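Local structure of endostatin (Mus musculus, 1KOE) at residues Trp108-Trp114 with Asn161-Leu166. The protein inhibits angiogenesis and binds heparin, as the C-terminal fragment of the collagen XVIII alpha1 chain. Numbering follows the deposited sequence.
Sequences WPQKSVW and NSYIVL
Tyr163 presents one ring face to Ser112, whose CB sits 3.5 Å from the ring centroid, almost on its normal; serine is small enough for this CH-pi contact. The pairing joins the two sheets of endostatin's C-type lectin-like fold: strand 112-114, hydrogen-bonded on its other side to strand 140-145, meets extended residues leading into strand 166-169. A single parallel beta bridge sets the register, Val113 opposite Ile164 (CA-CA 4.6 Å), with Ile164 N to Ser112 O at 2.9 Å and Trp114 N to Ile164 O at 3.1 Å. Trp114 (chi1 m, chi2 124°) turns its five-membered ring over Tyr163 CB, centroid 3.7 Å away, while Val165 CG2 lies at the ring edge, 3.9 Å from Trp114 CD1; its NE1 bonds to Leu13 O. Branched, apolar Ile164 (m, t) fills the space between Val113 and Trp108, with CG1 3.6 Å from Trp108 CD1. Lys111 points its CA-CB bond away, and its NZ bonds back to Trp108 O (2.6 Å) and also to Val102 O, so the long chain spans the bend at 108-111. Water 1 links Trp108 NE1 to Val165 N. At the more open end, the long amide side chain of Gln110 reaches Asn161, NE2 donating to OD1 at 2.9 Å.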
# COMPACT_ATOMS: atom_id res chain seq x y z
N TRP A 108 -0.25 -14.45 -5.09
CA TRP A 108 -0.64 -13.78 -3.84
C TRP A 108 -1.80 -14.63 -3.28
O TRP A 108 -2.97 -14.40 -3.60
CB TRP A 108 -1.12 -12.35 -4.10
CG TRP A 108 -0.04 -11.42 -4.58
CD1 TRP A 108 0.75 -10.62 -3.80
CD2 TRP A 108 0.35 -11.17 -5.94
NE1 TRP A 108 1.61 -9.90 -4.59
CE2 TRP A 108 1.38 -10.21 -5.91
CE3 TRP A 108 -0.08 -11.65 -7.18
CZ2 TRP A 108 2.00 -9.73 -7.06
CZ3 TRP A 108 0.53 -11.18 -8.34
CH2 TRP A 108 1.56 -10.22 -8.26
N PRO A 109 -1.47 -15.66 -2.49
CA PRO A 109 -2.48 -16.54 -1.91
C PRO A 109 -3.49 -15.86 -0.98
O PRO A 109 -4.62 -16.32 -0.85
CB PRO A 109 -1.64 -17.58 -1.17
CG PRO A 109 -0.42 -16.82 -0.79
CD PRO A 109 -0.12 -16.07 -2.06
N GLN A 110 -3.07 -14.77 -0.33
CA GLN A 110 -3.97 -14.05 0.55
C GLN A 110 -4.17 -12.63 0.03
O GLN A 110 -3.21 -11.88 -0.17
CB GLN A 110 -3.44 -14.08 1.98
CG GLN A 110 -3.28 -15.50 2.48
CD GLN A 110 -3.39 -15.60 3.96
OE1 GLN A 110 -4.52 -15.76 4.51
NE2 GLN A 110 -2.26 -15.56 4.65
N LYS A 111 -5.42 -12.29 -0.21
CA LYS A 111 -5.77 -11.00 -0.79
C LYS A 111 -5.91 -9.84 0.19
O LYS A 111 -6.84 -9.03 0.08
CB LYS A 111 -7.00 -11.15 -1.67
CG LYS A 111 -6.94 -12.34 -2.61
CD LYS A 111 -5.75 -12.30 -3.56
CE LYS A 111 -5.82 -13.49 -4.48
NZ LYS A 111 -4.66 -13.58 -5.41
N SER A 112 -4.99 -9.77 1.15
CA SER A 112 -4.97 -8.70 2.13
C SER A 112 -3.74 -7.84 1.85
O SER A 112 -2.77 -8.31 1.26
CB SER A 112 -4.96 -9.24 3.56
OG SER A 112 -6.23 -9.79 3.89
N VAL A 113 -3.80 -6.59 2.28
CA VAL A 113 -2.72 -5.62 2.08
C VAL A 113 -2.26 -5.06 3.42
O VAL A 113 -3.09 -4.70 4.26
CB VAL A 113 -3.24 -4.43 1.22
CG1 VAL A 113 -2.14 -3.39 1.04
CG2 VAL A 113 -3.73 -4.92 -0.13
N TRP A 114 -0.95 -5.02 3.62
CA TRP A 114 -0.38 -4.45 4.85
C TRP A 114 -0.47 -2.93 4.79
O TRP A 114 -0.28 -2.34 3.73
CB TRP A 114 1.13 -4.78 4.97
CG TRP A 114 1.49 -6.18 5.33
CD1 TRP A 114 2.30 -7.03 4.63
CD2 TRP A 114 1.11 -6.89 6.53
NE1 TRP A 114 2.45 -8.22 5.32
CE2 TRP A 114 1.73 -8.16 6.48
CE3 TRP A 114 0.29 -6.57 7.63
CZ2 TRP A 114 1.56 -9.12 7.50
CZ3 TRP A 114 0.11 -7.55 8.65
CH2 TRP A 114 0.75 -8.79 8.57
N ASN A 161 1.92 -13.61 8.37
CA ASN A 161 1.21 -13.70 7.10
C ASN A 161 2.00 -13.01 5.98
O ASN A 161 2.66 -11.98 6.21
CB ASN A 161 -0.15 -13.01 7.21
CG ASN A 161 -1.19 -13.86 7.93
OD1 ASN A 161 -1.67 -14.85 7.40
ND2 ASN A 161 -1.56 -13.45 9.13
N SER A 162 1.89 -13.55 4.76
CA SER A 162 2.54 -12.98 3.57
C SER A 162 1.41 -12.31 2.79
O SER A 162 0.59 -12.99 2.18
CB SER A 162 3.22 -14.06 2.72
OG SER A 162 4.44 -14.47 3.31
N TYR A 163 1.38 -10.98 2.86
CA TYR A 163 0.35 -10.15 2.23
C TYR A 163 0.92 -9.25 1.12
O TYR A 163 2.13 -9.12 0.94
CB TYR A 163 -0.30 -9.25 3.31
CG TYR A 163 -1.25 -9.94 4.28
CD1 TYR A 163 -1.79 -11.20 4.01
CD2 TYR A 163 -1.63 -9.29 5.45
CE1 TYR A 163 -2.72 -11.80 4.88
CE2 TYR A 163 -2.54 -9.87 6.32
CZ TYR A 163 -3.08 -11.12 6.03
OH TYR A 163 -3.98 -11.68 6.90
N ILE A 164 -0.01 -8.63 0.40
CA ILE A 164 0.30 -7.70 -0.66
C ILE A 164 0.86 -6.42 -0.04
O ILE A 164 0.42 -5.98 1.03
CB ILE A 164 -1.00 -7.31 -1.42
CG1 ILE A 164 -1.63 -8.55 -2.04
CG2 ILE A 164 -0.71 -6.23 -2.48
CD1 ILE A 164 -3.09 -8.37 -2.41
N VAL A 165 1.86 -5.84 -0.69
CA VAL A 165 2.43 -4.58 -0.25
C VAL A 165 2.34 -3.66 -1.46
O VAL A 165 2.73 -4.05 -2.58
CB VAL A 165 3.89 -4.73 0.20
CG1 VAL A 165 4.46 -3.35 0.53
CG2 VAL A 165 3.97 -5.65 1.44
N LEU A 166 1.80 -2.46 -1.23
CA LEU A 166 1.66 -1.47 -2.30
C LEU A 166 2.73 -0.36 -2.22
O LEU A 166 3.31 -0.10 -1.15
CB LEU A 166 0.27 -0.81 -2.23
CG LEU A 166 -0.93 -1.77 -2.27
CD1 LEU A 166 -2.22 -0.97 -2.13
CD2 LEU A 166 -0.91 -2.57 -3.56
O HOH W 1 2.91 -7.59 -3.09
O HOH W 2 -0.64 -12.89 -0.59
O HOH W 3 -4.83 -14.60 7.79
O HOH W 4 -5.87 -13.33 5.36
O HOH W 5 0.37 -15.98 4.92
O HOH W 6 1.10 -1.72 1.48